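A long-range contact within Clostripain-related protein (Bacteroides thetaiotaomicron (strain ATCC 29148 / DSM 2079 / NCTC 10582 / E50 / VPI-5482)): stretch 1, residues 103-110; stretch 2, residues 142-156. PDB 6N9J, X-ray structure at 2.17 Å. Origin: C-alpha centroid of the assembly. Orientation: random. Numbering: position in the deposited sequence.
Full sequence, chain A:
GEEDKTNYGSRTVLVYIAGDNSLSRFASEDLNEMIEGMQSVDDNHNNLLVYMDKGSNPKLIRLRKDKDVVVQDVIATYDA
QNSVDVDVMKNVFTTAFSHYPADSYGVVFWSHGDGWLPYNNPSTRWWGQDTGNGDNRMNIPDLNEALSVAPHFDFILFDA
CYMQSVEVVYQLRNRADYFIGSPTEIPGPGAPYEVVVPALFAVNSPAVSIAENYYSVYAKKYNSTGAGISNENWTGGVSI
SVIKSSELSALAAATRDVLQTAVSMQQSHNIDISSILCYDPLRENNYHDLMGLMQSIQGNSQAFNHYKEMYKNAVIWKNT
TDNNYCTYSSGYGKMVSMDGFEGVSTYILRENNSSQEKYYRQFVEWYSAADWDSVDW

Stretch 1 (103-110) DSYGVVFW
Stretch 2, residues 142-156: DLNEALSVAPHFDFI

At the apolar centre, Val107 and Ile156 pair side by side in two parallel strands, their CA atoms 5.1 Å apart and their side chains on the same face of the sheet. Val107 (chi1 p) brings CG1 to 3.5 Å from CG1 of Ile156 (m, t). The same Val107 CG1 lies almost on the normal of the Phe153 ring, 3.7 Å from its centroid, so one beta-branched residue fills the space between an aliphatic neighbour and an aromatic face. Phe153 (m, chi2 -76°) also packs CD1 3.6 Å from CB of Tyr105.

Two residues along, Phe109 (m, chi2 -70°) points toward stretch 2 and joins strand to helix. Leu143 (t, p) sets CD1 over its ring face, 4.3 Å from the centroid, while Leu147 CD2 lies 3.9 Å from Phe109 CZ and Ile156 CG2 3.7 Å from Phe109 CD2, both at the ring edge.

Gly106 serves the other face of the sheet. Phe155 (chi1 p, chi2 83°) folds its ring over the glycine, whose CA sits 3.9 Å from the ring centroid; a CB here would fall 2.3 Å from Phe155 CZ.

The backbone of stretch 1, extended through residues 105-110, is tied to stretch 2 by Val107 N donating to Phe155 O at 3.3 Å and, with a shorter bond, Asp154 N donating to Tyr105 O at 2.7 Å. Asp154 has helical phi/psi (-62/-36) between extended neighbours.

Outward, Tyr105 (m, chi2 -87°) offers a ring face to Pro151, whose CG stands 3.7 Å from the ring centroid; the compact proline ring suits that flat surface. At the polar edge, a water accepts from Tyr105 N at 2.9 Å and donates to His152 O at 2.6 Å and Asp154 OD1 at 2.5 Å, linking both backbones to the carboxylate. Altogether 620 Å² is buried, both sides summed.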

# COMPACT_ATOMS: atom_id res chain seq x y z
N ASP A 103 17.02 -11.66 -10.44
CA ASP A 103 17.83 -10.45 -10.52
C ASP A 103 17.13 -9.25 -9.86
O ASP A 103 17.80 -8.33 -9.40
CB ASP A 103 18.15 -10.14 -11.98
CG ASP A 103 18.99 -11.23 -12.61
OD1 ASP A 103 19.94 -11.71 -11.94
OD2 ASP A 103 18.68 -11.62 -13.76
N SER A 104 15.80 -9.27 -9.81
CA SER A 104 15.05 -8.20 -9.16
C SER A 104 13.84 -8.77 -8.43
O SER A 104 13.40 -9.89 -8.71
CB SER A 104 14.62 -7.14 -10.17
OG SER A 104 13.76 -7.71 -11.13
N TYR A 105 13.30 -8.01 -7.49
CA TYR A 105 12.21 -8.48 -6.63
C TYR A 105 11.11 -7.44 -6.43
O TYR A 105 11.38 -6.23 -6.39
CB TYR A 105 12.75 -8.90 -5.27
CG TYR A 105 13.76 -10.02 -5.34
CD1 TYR A 105 13.35 -11.35 -5.32
CD2 TYR A 105 15.12 -9.75 -5.39
CE1 TYR A 105 14.28 -12.39 -5.37
CE2 TYR A 105 16.06 -10.77 -5.44
CZ TYR A 105 15.63 -12.09 -5.43
OH TYR A 105 16.54 -13.13 -5.47
N GLY A 106 9.87 -7.92 -6.33
CA GLY A 106 8.74 -7.08 -5.99
C GLY A 106 7.85 -7.81 -5.01
O GLY A 106 7.95 -9.04 -4.84
N VAL A 107 6.97 -7.06 -4.35
CA VAL A 107 6.05 -7.66 -3.39
C VAL A 107 4.75 -6.86 -3.33
O VAL A 107 4.75 -5.63 -3.47
CB VAL A 107 6.68 -7.75 -1.97
CG1 VAL A 107 6.97 -6.37 -1.41
CG2 VAL A 107 5.79 -8.55 -1.01
N VAL A 108 3.64 -7.57 -3.13
CA VAL A 108 2.33 -6.94 -2.96
C VAL A 108 1.76 -7.33 -1.60
O VAL A 108 1.62 -8.53 -1.31
CB VAL A 108 1.34 -7.34 -4.06
CG1 VAL A 108 0.04 -6.57 -3.93
CG2 VAL A 108 1.96 -7.14 -5.44
N PHE A 109 1.47 -6.34 -0.75
CA PHE A 109 0.84 -6.63 0.53
C PHE A 109 -0.65 -6.41 0.43
O PHE A 109 -1.09 -5.28 0.34
CB PHE A 109 1.44 -5.77 1.64
CG PHE A 109 2.84 -6.15 2.00
CD1 PHE A 109 3.11 -7.34 2.63
CD2 PHE A 109 3.90 -5.31 1.67
CE1 PHE A 109 4.41 -7.70 2.94
CE2 PHE A 109 5.20 -5.66 1.98
CZ PHE A 109 5.45 -6.85 2.61
N TRP A 110 -1.40 -7.50 0.45
CA TRP A 110 -2.85 -7.52 0.26
C TRP A 110 -3.57 -7.77 1.58
O TRP A 110 -3.51 -8.88 2.12
CB TRP A 110 -3.18 -8.61 -0.76
CG TRP A 110 -4.58 -8.74 -1.33
CD1 TRP A 110 -4.95 -8.57 -2.63
CD2 TRP A 110 -5.77 -9.18 -0.64
NE1 TRP A 110 -6.28 -8.83 -2.80
CE2 TRP A 110 -6.81 -9.21 -1.60
CE3 TRP A 110 -6.06 -9.52 0.69
CZ2 TRP A 110 -8.12 -9.57 -1.27
CZ3 TRP A 110 -7.36 -9.87 1.02
CH2 TRP A 110 -8.37 -9.89 0.04
N ASP A 142 7.16 -3.79 13.05
CA ASP A 142 7.18 -5.25 12.90
C ASP A 142 7.28 -5.65 11.43
O ASP A 142 7.99 -6.58 11.09
CB ASP A 142 5.92 -5.88 13.52
CG ASP A 142 5.91 -5.79 15.04
OD1 ASP A 142 7.00 -5.82 15.65
OD2 ASP A 142 4.81 -5.71 15.63
N LEU A 143 6.56 -4.93 10.57
CA LEU A 143 6.67 -5.15 9.13
C LEU A 143 8.09 -4.88 8.63
O LEU A 143 8.60 -5.61 7.77
CB LEU A 143 5.66 -4.26 8.38
CG LEU A 143 5.61 -4.35 6.86
CD1 LEU A 143 5.32 -5.77 6.37
CD2 LEU A 143 4.58 -3.38 6.32
N ASN A 144 8.73 -3.84 9.16
CA ASN A 144 10.09 -3.50 8.76
C ASN A 144 11.09 -4.55 9.21
O ASN A 144 12.13 -4.75 8.59
CB ASN A 144 10.49 -2.13 9.32
CG ASN A 144 11.70 -1.54 8.63
OD1 ASN A 144 11.91 -1.76 7.44
ND2 ASN A 144 12.50 -0.78 9.36
N GLU A 145 10.78 -5.22 10.31
CA GLU A 145 11.63 -6.30 10.81
C GLU A 145 11.47 -7.55 9.95
O GLU A 145 12.45 -8.24 9.67
CB GLU A 145 11.30 -6.61 12.28
CG GLU A 145 11.97 -7.88 12.83
CD GLU A 145 13.49 -7.86 12.70
OE1 GLU A 145 14.08 -6.75 12.72
OE2 GLU A 145 14.11 -8.95 12.57
N ALA A 146 10.24 -7.85 9.54
CA ALA A 146 10.03 -9.03 8.69
C ALA A 146 10.73 -8.81 7.36
O ALA A 146 11.45 -9.67 6.88
CB ALA A 146 8.55 -9.30 8.50
N LEU A 147 10.54 -7.62 6.79
CA LEU A 147 11.18 -7.25 5.54
C LEU A 147 12.72 -7.35 5.59
O LEU A 147 13.37 -7.36 4.55
CB LEU A 147 10.76 -5.84 5.14
CG LEU A 147 9.36 -5.70 4.57
CD1 LEU A 147 9.03 -4.22 4.44
CD2 LEU A 147 9.26 -6.36 3.22
N SER A 148 13.28 -7.44 6.80
CA SER A 148 14.73 -7.43 6.96
C SER A 148 15.39 -8.73 6.49
O SER A 148 16.57 -8.74 6.18
CB SER A 148 15.12 -7.16 8.42
OG SER A 148 15.05 -8.35 9.20
N VAL A 149 14.63 -9.82 6.46
CA VAL A 149 15.13 -11.11 6.00
C VAL A 149 14.84 -11.30 4.51
O VAL A 149 15.24 -12.29 3.91
CB VAL A 149 14.51 -12.30 6.77
CG1 VAL A 149 14.65 -12.11 8.27
CG2 VAL A 149 13.06 -12.49 6.37
N ALA A 150 14.11 -10.34 3.94
CA ALA A 150 13.74 -10.38 2.54
C ALA A 150 14.80 -9.70 1.69
O ALA A 150 15.62 -8.93 2.21
CB ALA A 150 12.37 -9.71 2.34
N PRO A 151 14.80 -9.96 0.38
CA PRO A 151 15.66 -9.17 -0.50
C PRO A 151 15.20 -7.71 -0.60
O PRO A 151 14.07 -7.38 -0.19
CB PRO A 151 15.51 -9.87 -1.85
CG PRO A 151 14.16 -10.53 -1.77
CD PRO A 151 14.06 -10.99 -0.36
N HIS A 152 16.06 -6.85 -1.12
CA HIS A 152 15.67 -5.47 -1.36
C HIS A 152 14.75 -5.44 -2.57
O HIS A 152 15.05 -6.05 -3.60
CB HIS A 152 16.90 -4.59 -1.58
CG HIS A 152 16.57 -3.15 -1.87
ND1 HIS A 152 16.12 -2.29 -0.89
CD2 HIS A 152 16.58 -2.45 -3.02
CE1 HIS A 152 15.89 -1.10 -1.43
NE2 HIS A 152 16.16 -1.18 -2.72
N PHE A 153 13.63 -4.73 -2.46
CA PHE A 153 12.64 -4.73 -3.53
C PHE A 153 12.75 -3.55 -4.49
O PHE A 153 13.01 -2.41 -4.08
CB PHE A 153 11.23 -4.77 -2.96
CG PHE A 153 10.92 -6.04 -2.21
CD1 PHE A 153 10.65 -7.21 -2.90
CD2 PHE A 153 10.87 -6.06 -0.82
CE1 PHE A 153 10.35 -8.39 -2.22
CE2 PHE A 153 10.57 -7.22 -0.13
CZ PHE A 153 10.32 -8.39 -0.83
N ASP A 154 12.54 -3.83 -5.78
CA ASP A 154 12.34 -2.77 -6.75
C ASP A 154 11.08 -1.97 -6.39
O ASP A 154 11.03 -0.75 -6.58
CB ASP A 154 12.23 -3.34 -8.17
CG ASP A 154 13.56 -3.88 -8.69
OD1 ASP A 154 14.45 -4.18 -7.86
OD2 ASP A 154 13.72 -4.00 -9.92
N PHE A 155 10.06 -2.66 -5.87
CA PHE A 155 8.82 -1.98 -5.50
C PHE A 155 8.02 -2.75 -4.45
O PHE A 155 8.09 -3.98 -4.35
CB PHE A 155 7.93 -1.75 -6.73
CG PHE A 155 7.42 -3.01 -7.35
CD1 PHE A 155 6.29 -3.64 -6.86
CD2 PHE A 155 8.07 -3.57 -8.44
CE1 PHE A 155 5.83 -4.82 -7.42
CE2 PHE A 155 7.61 -4.75 -9.02
CZ PHE A 155 6.49 -5.37 -8.51
N ILE A 156 7.24 -2.00 -3.68
CA ILE A 156 6.22 -2.57 -2.82
C ILE A 156 4.86 -1.97 -3.20
O ILE A 156 4.70 -0.75 -3.29
CB ILE A 156 6.53 -2.29 -1.34
CG1 ILE A 156 7.81 -3.00 -0.92
CG2 ILE A 156 5.38 -2.71 -0.45
CD1 ILE A 156 8.29 -2.61 0.46
O HOH W 1 15.05 -6.04 -6.24